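Local coordinates for regulatory protein MarR (Planctomyces limnophilus, PDB 3U2R) that probably acts as a DNA-binding transcription factor of the MarR family, regulating genes through a winged helix-turn-helix domain, at residues Ile34-Glu37 and Ile38-Phe42; Gly112-Leu115 and Leu116-Glu120; Leu134-Asp137 and Glu138-Leu142. All coordinates share one frame; numbering follows the deposited sequence.

Three single-helix contacts, each made between residues a turn apart, sample two long helices of a MarR-type fold. Interaction 1 belongs to helix 18-40, whereas interactions 2 and 3 are two separate regions of helix 110-148, their centres about 33 Å apart and their nearest atoms about 17 Å apart. Interactions 1 and 2 touch, with centres about 14 Å apart: F42 CD1 meets L119 CD2 at 3.5 Å and F42 CD2 meets L115 CD1 at 3.9 Å. Interaction 3 stays about 6 Å from interaction 1 at the nearest atoms, yet both touch the second subunit. Interaction 2 thus marks the winged-helix end of helix 110-148, and interaction 3 lies far along it among other subunits.

Interaction 1: Ile34-Glu37 and Ile38-Phe42; sequences IEEE and IFSQF
I38 folds back onto the carbonyls of I34 and E35 in the C-terminal part of helix 18-40, the N-terminal helix that MarR proteins use in assembling their subunits. Its CG1 branch lies anti to the backbone N (chi1 -176°), which turns methyl CG2 in between the backbone N and the carbonyl carbon; there it sits 3.4 Å from E35 O and 3.7 Å from I34 O. A backbone bond from I38 N to I34 O runs beside this contact.

E35 works on another flank. Its CB, the aliphatic root of the glutamate, meets the CD2-CE2 bond of the F39 ring, 4.0 Å from CD2, while F39 N is hydrogen-bonded to E35 O at 2.7 Å. The chain beyond CG is extended and carries the carboxylate away from the turn: OE2 is bonded to Q130 NE2 of helix 110-148 and to T17 OG1 of the second subunit. A buried acid is thereby given polar partners. The F39 ring, for its part, meets that of Y49 on helix 46-58.

E37 illustrates the reverse choice, a side chain that bends at chi2 (-115°) and carries its carboxylate forward along the helix, alongside the end of Q41. The two side chains slant across one another on an exposed side of the helix, with carboxylate and amide planes 56° apart.

In the same turn, E36 O accepts two bonds from S40: S40 N approaches nearly along the C=O axis at 2.8 Å, and S40 OG, also 2.8 Å away, comes from above the carbonyl plane.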
ATOM      1  N   ILE A  34      17.459  -5.716  -3.226  1.00 40.94           N
ATOM      2  CA  ILE A  34      17.097  -6.426  -1.986  1.00 41.57           C
ATOM      3  C   ILE A  34      17.630  -7.850  -2.071  1.00 44.02           C
ATOM      4  O   ILE A  34      18.133  -8.364  -1.090  1.00 42.62           O
ATOM      5  CB  ILE A  34      15.553  -6.371  -1.737  1.00 42.71           C
ATOM      6  CG1 ILE A  34      15.167  -4.926  -1.318  1.00 42.43           C
ATOM      7  CG2 ILE A  34      15.079  -7.424  -0.671  1.00 42.48           C
ATOM      8  CD1 ILE A  34      13.725  -4.701  -1.395  1.00 41.24           C
ATOM      9  N   GLU A  35      17.516  -8.485  -3.229  1.00 40.22           N
ATOM     10  CA  GLU A  35      18.080  -9.838  -3.452  1.00 40.73           C
ATOM     11  C   GLU A  35      19.588  -9.843  -3.374  1.00 46.42           C
ATOM     12  O   GLU A  35      20.200 -10.731  -2.763  1.00 48.30           O
ATOM     13  CB  GLU A  35      17.672 -10.333  -4.833  1.00 41.38           C
ATOM     14  CG  GLU A  35      16.227 -10.707  -4.862  1.00 54.03           C
ATOM     15  CD  GLU A  35      15.651 -11.211  -6.162  1.00 51.03           C
ATOM     16  OE1 GLU A  35      16.440 -11.454  -7.100  1.00 63.69           O
ATOM     17  OE2 GLU A  35      14.479 -11.656  -6.111  1.00 51.52           O
ATOM     18  N   GLU A  36      20.210  -8.855  -3.994  1.00 47.52           N
ATOM     19  CA  GLU A  36      21.679  -8.779  -3.967  1.00 48.31           C
ATOM     20  C   GLU A  36      22.133  -8.690  -2.506  1.00 53.36           C
ATOM     21  O   GLU A  36      22.958  -9.488  -2.082  1.00 52.78           O
ATOM     22  CB  GLU A  36      22.177  -7.581  -4.803  1.00 51.59           C
ATOM     23  CG  GLU A  36      23.564  -7.679  -5.401  1.00 73.09           C
ATOM     24  CD  GLU A  36      23.844  -6.913  -6.701  1.00103.06           C
ATOM     25  OE1 GLU A  36      24.911  -7.170  -7.306  1.00 95.41           O
ATOM     26  OE2 GLU A  36      23.053  -6.015  -7.078  1.00102.80           O
ATOM     27  N   GLU A  37      21.465  -7.873  -1.689  1.00 49.79           N
ATOM     28  CA  GLU A  37      21.889  -7.768  -0.297  1.00 50.57           C
ATOM     29  C   GLU A  37      21.712  -9.066   0.485  1.00 57.59           C
ATOM     30  O   GLU A  37      22.561  -9.378   1.306  1.00 60.53           O
ATOM     31  CB  GLU A  37      21.172  -6.643   0.390  1.00 53.22           C
ATOM     32  CG  GLU A  37      21.834  -6.213   1.692  1.00 74.70           C
ATOM     33  CD  GLU A  37      20.982  -6.470   2.918  1.00108.04           C
ATOM     34  OE1 GLU A  37      20.701  -5.498   3.660  1.00126.13           O
ATOM     35  OE2 GLU A  37      20.544  -7.631   3.103  1.00 85.82           O
ATOM     36  N   ILE A  38      20.665  -9.834   0.243  1.00 52.79           N
ATOM     37  CA  ILE A  38      20.511 -11.066   1.001  1.00 52.68           C
ATOM     38  C   ILE A  38      21.431 -12.128   0.412  1.00 52.86           C
ATOM     39  O   ILE A  38      22.025 -12.856   1.172  1.00 52.66           O
ATOM     40  CB  ILE A  38      19.029 -11.588   1.161  1.00 55.84           C
ATOM     41  CG1 ILE A  38      18.966 -12.867   2.085  1.00 57.25           C
ATOM     42  CG2 ILE A  38      18.389 -11.935  -0.160  1.00 57.16           C
ATOM     43  CD1 ILE A  38      19.415 -12.619   3.620  1.00 67.31           C
ATOM     44  N   PHE A  39      21.550 -12.239  -0.916  1.00 47.02           N
ATOM     45  CA  PHE A  39      22.373 -13.281  -1.485  1.00 45.64           C
ATOM     46  C   PHE A  39      23.858 -13.012  -1.206  1.00 50.98           C
ATOM     47  O   PHE A  39      24.565 -13.962  -0.922  1.00 49.70           O
ATOM     48  CB  PHE A  39      22.096 -13.514  -2.998  1.00 46.14           C
ATOM     49  CG  PHE A  39      20.773 -14.175  -3.274  1.00 46.11           C
ATOM     50  CD1 PHE A  39      20.431 -15.377  -2.661  1.00 47.07           C
ATOM     51  CD2 PHE A  39      19.868 -13.609  -4.148  1.00 48.89           C
ATOM     52  CE1 PHE A  39      19.153 -15.920  -2.820  1.00 48.12           C
ATOM     53  CE2 PHE A  39      18.605 -14.200  -4.354  1.00 51.38           C
ATOM     54  CZ  PHE A  39      18.263 -15.348  -3.694  1.00 47.09           C
ATOM     55  N   SER A  40      24.299 -11.751  -1.160  1.00 48.46           N
ATOM     56  CA  SER A  40      25.701 -11.416  -0.810  1.00 51.12           C
ATOM     57  C   SER A  40      26.170 -12.075   0.515  1.00 54.61           C
ATOM     58  O   SER A  40      27.348 -12.425   0.653  1.00 52.52           O
ATOM     59  CB  SER A  40      25.862  -9.904  -0.686  1.00 57.33           C
ATOM     60  OG  SER A  40      25.779  -9.336  -1.987  1.00 82.51           O
ATOM     61  N   GLN A  41      25.240 -12.247   1.476  1.00 53.35           N
ATOM     62  CA  GLN A  41      25.538 -12.834   2.790  1.00 54.81           C
ATOM     63  C   GLN A  41      25.887 -14.290   2.714  1.00 60.14           C
ATOM     64  O   GLN A  41      26.542 -14.777   3.623  1.00 63.77           O
ATOM     65  CB  GLN A  41      24.378 -12.662   3.761  1.00 55.71           C
ATOM     66  CG  GLN A  41      24.187 -11.200   4.155  1.00 58.02           C
ATOM     67  CD  GLN A  41      22.896 -10.996   4.918  1.00 84.70           C
ATOM     68  OE1 GLN A  41      22.079 -10.128   4.579  1.00 70.15           O
ATOM     69  NE2 GLN A  41      22.690 -11.761   5.989  1.00 88.05           N
ATOM     70  N   PHE A  42      25.444 -14.990   1.667  1.00 53.57           N
ATOM     71  CA  PHE A  42      25.780 -16.383   1.460  1.00 52.55           C
ATOM     72  C   PHE A  42      26.838 -16.552   0.343  1.00 57.60           C
ATOM     73  O   PHE A  42      27.149 -17.684  -0.056  1.00 54.89           O
ATOM     74  CB  PHE A  42      24.526 -17.165   1.137  1.00 51.87           C
ATOM     75  CG  PHE A  42      23.533 -17.181   2.281  1.00 54.81           C
ATOM     76  CD1 PHE A  42      22.659 -16.120   2.479  1.00 57.48           C
ATOM     77  CD2 PHE A  42      23.567 -18.187   3.242  1.00 57.45           C
ATOM     78  CE1 PHE A  42      21.753 -16.136   3.517  1.00 59.18           C
ATOM     79  CE2 PHE A  42      22.645 -18.211   4.278  1.00 59.67           C
ATOM     80  CZ  PHE A  42      21.750 -17.189   4.417  1.00 58.51           C
TER

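Interaction 2: Gly112-Leu115 and Leu116-Glu120; sequences GLKL and LKDLE
An i-to-i+4 salt bridge between K114 and D118 and an apolar contact between L115 and L119 share one turn near the start of helix 110-148, just after strand 103-108. K114 bends at chi2 and again at chi4 (both 97°), which swings its ammonium group forward over the next turn to D118. NZ gives D118 OD1 a 2.8 Å hydrogen bond on the syn lone pair of OD1, the one facing OD2, and OD2 remains farther off at 3.4 Å. D118 is also tied by its backbone, its N bonded to K114 O at 2.9 Å, so one pair of residues is joined both through main chain and through charge.

On another side the leucines take over. L119 lays CD1 3.8 Å from L115 CG, while its own CG rests 3.3 Å from L115 O; both leucines pack on F42, and L115 also on L91. L116 places CG 3.4 Å from G112 O, and its side chain packs on Y49, L52 and R56 of helix 46-58 and on L108 of strand 103-108. The turn is thus amphipathic, with a charged side and an apolar side, as the long helix that follows the wing leaves the winged helix domain of a MarR protein.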
ATOM      1  N   GLY A 112      24.508 -28.514  -1.333  1.00 41.74           N
ATOM      2  CA  GLY A 112      23.707 -27.555  -2.102  1.00 41.41           C
ATOM      3  C   GLY A 112      22.245 -27.621  -1.703  1.00 46.14           C
ATOM      4  O   GLY A 112      21.546 -26.598  -1.693  1.00 46.61           O
ATOM      5  N   LEU A 113      21.749 -28.843  -1.375  1.00 44.46           N
ATOM      6  CA  LEU A 113      20.381 -29.005  -0.875  1.00 45.40           C
ATOM      7  C   LEU A 113      20.260 -28.292   0.495  1.00 45.96           C
ATOM      8  O   LEU A 113      19.295 -27.557   0.750  1.00 46.56           O
ATOM      9  CB  LEU A 113      19.982 -30.487  -0.721  1.00 47.00           C
ATOM     10  CG  LEU A 113      19.726 -31.236  -2.030  1.00 55.22           C
ATOM     11  CD1 LEU A 113      19.649 -32.726  -1.784  1.00 58.33           C
ATOM     12  CD2 LEU A 113      18.386 -30.788  -2.671  1.00 62.61           C
ATOM     13  N   LYS A 114      21.232 -28.523   1.366  1.00 53.40           N
ATOM     14  CA  LYS A 114      21.225 -27.887   2.678  1.00 52.35           C
ATOM     15  C   LYS A 114      21.237 -26.376   2.515  1.00 54.31           C
ATOM     16  O   LYS A 114      20.516 -25.680   3.237  1.00 52.68           O
ATOM     17  CB  LYS A 114      22.428 -28.345   3.503  1.00 57.67           C
ATOM     18  CG  LYS A 114      22.683 -27.599   4.831  1.00 72.62           C
ATOM     19  CD  LYS A 114      22.127 -28.317   6.017  1.00 87.52           C
ATOM     20  CE  LYS A 114      22.417 -27.561   7.296  1.00 82.17           C
ATOM     21  NZ  LYS A 114      21.258 -26.726   7.694  1.00 89.13           N
ATOM     22  N   LEU A 115      22.054 -25.861   1.607  1.00 48.01           N
ATOM     23  CA  LEU A 115      22.116 -24.414   1.451  1.00 48.26           C
ATOM     24  C   LEU A 115      20.765 -23.862   1.025  1.00 51.11           C
ATOM     25  O   LEU A 115      20.303 -22.858   1.565  1.00 52.00           O
ATOM     26  CB  LEU A 115      23.220 -23.990   0.464  1.00 47.96           C
ATOM     27  CG  LEU A 115      23.299 -22.515   0.172  1.00 52.13           C
ATOM     28  CD1 LEU A 115      23.593 -21.672   1.488  1.00 54.39           C
ATOM     29  CD2 LEU A 115      24.333 -22.278  -0.854  1.00 51.08           C
ATOM     30  N   LEU A 116      20.105 -24.527   0.101  1.00 47.71           N
ATOM     31  CA  LEU A 116      18.761 -24.101  -0.325  1.00 44.64           C
ATOM     32  C   LEU A 116      17.749 -24.208   0.849  1.00 49.47           C
ATOM     33  O   LEU A 116      16.970 -23.311   1.001  1.00 48.62           O
ATOM     34  CB  LEU A 116      18.280 -24.937  -1.519  1.00 43.13           C
ATOM     35  CG  LEU A 116      18.941 -24.698  -2.835  1.00 46.08           C
ATOM     36  CD1 LEU A 116      18.352 -25.604  -3.873  1.00 48.17           C
ATOM     37  CD2 LEU A 116      18.772 -23.302  -3.285  1.00 45.40           C
ATOM     38  N   LYS A 117      17.834 -25.211   1.734  1.00 48.82           N
ATOM     39  CA  LYS A 117      16.922 -25.282   2.898  1.00 49.12           C
ATOM     40  C   LYS A 117      17.202 -24.115   3.861  1.00 54.60           C
ATOM     41  O   LYS A 117      16.251 -23.514   4.379  1.00 52.80           O
ATOM     42  CB  LYS A 117      17.010 -26.630   3.643  1.00 54.26           C
ATOM     43  CG  LYS A 117      16.396 -27.786   2.865  1.00 75.92           C
ATOM     44  CD  LYS A 117      16.235 -29.074   3.680  1.00 93.87           C
ATOM     45  CE  LYS A 117      16.173 -30.334   2.807  1.00110.80           C
ATOM     46  NZ  LYS A 117      15.859 -31.573   3.587  1.00117.07           N
ATOM     47  N   ASP A 118      18.491 -23.756   4.067  1.00 50.12           N
ATOM     48  CA  ASP A 118      18.849 -22.605   4.911  1.00 49.69           C
ATOM     49  C   ASP A 118      18.449 -21.275   4.311  1.00 52.81           C
ATOM     50  O   ASP A 118      18.355 -20.283   5.037  1.00 55.53           O
ATOM     51  CB  ASP A 118      20.352 -22.550   5.157  1.00 54.08           C
ATOM     52  CG  ASP A 118      20.886 -23.683   5.989  1.00 65.68           C
ATOM     53  OD1 ASP A 118      20.064 -24.398   6.618  1.00 68.61           O
ATOM     54  OD2 ASP A 118      22.115 -23.882   5.987  1.00 69.58           O
ATOM     55  N   LEU A 119      18.267 -21.222   3.015  1.00 45.47           N
ATOM     56  CA  LEU A 119      17.882 -20.000   2.333  1.00 45.08           C
ATOM     57  C   LEU A 119      16.376 -19.807   2.227  1.00 51.09           C
ATOM     58  O   LEU A 119      15.987 -18.744   1.794  1.00 49.90           O
ATOM     59  CB  LEU A 119      18.473 -19.972   0.918  1.00 44.08           C
ATOM     60  CG  LEU A 119      19.943 -19.620   0.869  1.00 49.73           C
ATOM     61  CD1 LEU A 119      20.543 -19.991  -0.465  1.00 49.04           C
ATOM     62  CD2 LEU A 119      20.154 -18.152   1.104  1.00 48.80           C
ATOM     63  N   GLU A 120      15.553 -20.808   2.513  1.00 50.01           N
ATOM     64  CA  GLU A 120      14.101 -20.684   2.355  1.00 49.99           C
ATOM     65  C   GLU A 120      13.526 -19.518   3.126  1.00 52.76           C
ATOM     66  O   GLU A 120      12.811 -18.722   2.531  1.00 51.28           O
ATOM     67  CB  GLU A 120      13.392 -21.986   2.779  1.00 53.34           C
ATOM     68  CG  GLU A 120      13.427 -23.038   1.671  1.00 67.22           C
ATOM     69  CD  GLU A 120      12.938 -24.415   2.080  1.00 92.16           C
ATOM     70  OE1 GLU A 120      12.171 -24.508   3.067  1.00 85.12           O
ATOM     71  OE2 GLU A 120      13.325 -25.403   1.417  1.00 81.23           O
TER

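Interaction 3: Leu134-Asp137 and Glu138-Leu142; sequences LAAD and ELHEL
A135 O receives the backbone N of L139 at 2.9 Å, with an N-H...O angle of 156°, in a regular turn far along helix 110-148. Next to it the extended side chain of E138 runs back alongside L134 O: its CG stands beside its own backbone N (chi1 -68°), which holds the carboxylate carbon CD 3.0 Å from L134 O, while OE2 lies 3.7 Å from L134 CB. The carboxylate thus faces a carbonyl oxygen without a hydrogen bond between them, and the nearby E138 OE1 of the second subunit would be expected to favour protonation of this buried pair.

The H140 ring lies flat over A136 O, which sits 3.1 Å from the ring plane, over its centre, and accepts the backbone N of the same histidine at 3.0 Å; ND1 is not hydrogen-bonded to it. In this four-chain assembly H140 NE2 is bonded to H140 NE2 of the third subunit, and L139 meets L139 of the third and fourth. D137 makes a salt bridge to R30 of helix 18-40. Packing of the long C-terminal helix on the N-terminal helix and the second subunit is characteristic of the helical dimerisation region of MarR proteins.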
ATOM      1  N   LEU A 134       8.130  -2.007  -2.722  1.00 35.92           N
ATOM      2  CA  LEU A 134       7.490  -1.659  -3.976  1.00 35.30           C
ATOM      3  C   LEU A 134       6.203  -0.902  -3.762  1.00 37.49           C
ATOM      4  O   LEU A 134       5.978   0.128  -4.399  1.00 36.27           O
ATOM      5  CB  LEU A 134       7.166  -2.894  -4.830  1.00 35.13           C
ATOM      6  CG  LEU A 134       8.364  -3.629  -5.428  1.00 39.35           C
ATOM      7  CD1 LEU A 134       7.957  -4.971  -6.065  1.00 38.73           C
ATOM      8  CD2 LEU A 134       9.074  -2.793  -6.427  1.00 44.43           C
ATOM      9  N   ALA A 135       5.394  -1.353  -2.822  1.00 36.66           N
ATOM     10  CA  ALA A 135       4.108  -0.737  -2.557  1.00 37.54           C
ATOM     11  C   ALA A 135       4.300   0.680  -1.968  1.00 41.37           C
ATOM     12  O   ALA A 135       3.637   1.615  -2.419  1.00 38.91           O
ATOM     13  CB  ALA A 135       3.298  -1.629  -1.659  1.00 37.64           C
ATOM     14  N   ALA A 136       5.287   0.865  -1.099  1.00 39.02           N
ATOM     15  CA  ALA A 136       5.593   2.204  -0.589  1.00 40.19           C
ATOM     16  C   ALA A 136       6.092   3.100  -1.698  1.00 42.92           C
ATOM     17  O   ALA A 136       5.725   4.258  -1.748  1.00 44.91           O
ATOM     18  CB  ALA A 136       6.625   2.166   0.514  1.00 41.03           C
ATOM     19  N   ASP A 137       6.984   2.644  -2.507  1.00 42.40           N
ATOM     20  CA  ASP A 137       7.504   3.520  -3.607  1.00 42.69           C
ATOM     21  C   ASP A 137       6.322   4.002  -4.518  1.00 43.91           C
ATOM     22  O   ASP A 137       6.213   5.173  -4.853  1.00 45.43           O
ATOM     23  CB  ASP A 137       8.525   2.754  -4.462  1.00 44.32           C
ATOM     24  CG  ASP A 137       9.875   2.350  -3.816  1.00 54.85           C
ATOM     25  OD1 ASP A 137      10.269   2.983  -2.815  1.00 53.88           O
ATOM     26  OD2 ASP A 137      10.580   1.398  -4.373  1.00 45.78           O
ATOM     27  N   GLU A 138       5.417   3.079  -4.858  1.00 37.97           N
ATOM     28  CA  GLU A 138       4.273   3.357  -5.692  1.00 38.45           C
ATOM     29  C   GLU A 138       3.288   4.309  -5.011  1.00 43.74           C
ATOM     30  O   GLU A 138       2.718   5.196  -5.655  1.00 41.27           O
ATOM     31  CB  GLU A 138       3.582   2.021  -6.060  1.00 40.00           C
ATOM     32  CG  GLU A 138       4.487   1.197  -6.974  1.00 47.24           C
ATOM     33  CD  GLU A 138       4.384  -0.297  -6.893  1.00 43.66           C
ATOM     34  OE1 GLU A 138       3.374  -0.820  -6.376  1.00 47.96           O
ATOM     35  OE2 GLU A 138       5.308  -0.957  -7.409  1.00 42.12           O
ATOM     36  N   LEU A 139       3.086   4.117  -3.726  1.00 39.43           N
ATOM     37  CA  LEU A 139       2.223   5.008  -2.969  1.00 39.60           C
ATOM     38  C   LEU A 139       2.840   6.422  -2.866  1.00 41.16           C
ATOM     39  O   LEU A 139       2.095   7.403  -2.977  1.00 39.90           O
ATOM     40  CB  LEU A 139       1.905   4.418  -1.572  1.00 40.50           C
ATOM     41  CG  LEU A 139       0.693   3.494  -1.624  1.00 45.43           C
ATOM     42  CD1 LEU A 139       0.673   2.572  -0.475  1.00 49.52           C
ATOM     43  CD2 LEU A 139      -0.582   4.352  -1.616  1.00 51.41           C
ATOM     44  N   HIS A 140       4.163   6.539  -2.779  1.00 38.28           N
ATOM     45  CA  HIS A 140       4.798   7.890  -2.783  1.00 41.08           C
ATOM     46  C   HIS A 140       4.507   8.616  -4.085  1.00 44.08           C
ATOM     47  O   HIS A 140       4.132   9.761  -4.063  1.00 44.13           O
ATOM     48  CB  HIS A 140       6.304   7.821  -2.587  1.00 45.28           C
ATOM     49  CG  HIS A 140       6.651   7.277  -1.254  1.00 53.09           C
ATOM     50  ND1 HIS A 140       7.783   6.483  -1.031  1.00 57.66           N
ATOM     51  CD2 HIS A 140       5.945   7.358  -0.112  1.00 56.58           C
ATOM     52  CE1 HIS A 140       7.724   6.163   0.256  1.00 56.99           C
ATOM     53  NE2 HIS A 140       6.617   6.669   0.822  1.00 57.30           N
ATOM     54  N   GLU A 141       4.597   7.928  -5.201  1.00 41.98           N
ATOM     55  CA  GLU A 141       4.323   8.527  -6.501  1.00 41.46           C
ATOM     56  C   GLU A 141       2.827   8.833  -6.635  1.00 44.47           C
ATOM     57  O   GLU A 141       2.489   9.927  -7.082  1.00 44.36           O
ATOM     58  CB  GLU A 141       4.854   7.607  -7.634  1.00 43.23           C
ATOM     59  CG  GLU A 141       4.742   8.213  -9.029  1.00 54.92           C
ATOM     60  CD  GLU A 141       5.568   9.451  -9.301  1.00 66.81           C
ATOM     61  OE1 GLU A 141       6.469   9.802  -8.499  1.00 56.35           O
ATOM     62  OE2 GLU A 141       5.247  10.120 -10.304  1.00 63.66           O
ATOM     63  N   LEU A 142       1.938   7.948  -6.125  1.00 39.18           N
ATOM     64  CA  LEU A 142       0.495   8.184  -6.181  1.00 38.63           C
ATOM     65  C   LEU A 142       0.119   9.426  -5.365  1.00 43.46           C
ATOM     66  O   LEU A 142      -0.574  10.309  -5.885  1.00 44.04           O
ATOM     67  CB  LEU A 142      -0.224   6.943  -5.716  1.00 37.39           C
ATOM     68  CG  LEU A 142      -1.740   6.974  -5.537  1.00 42.69           C
ATOM     69  CD1 LEU A 142      -2.479   7.577  -6.725  1.00 44.23           C
ATOM     70  CD2 LEU A 142      -2.233   5.603  -5.371  1.00 44.85           C
TER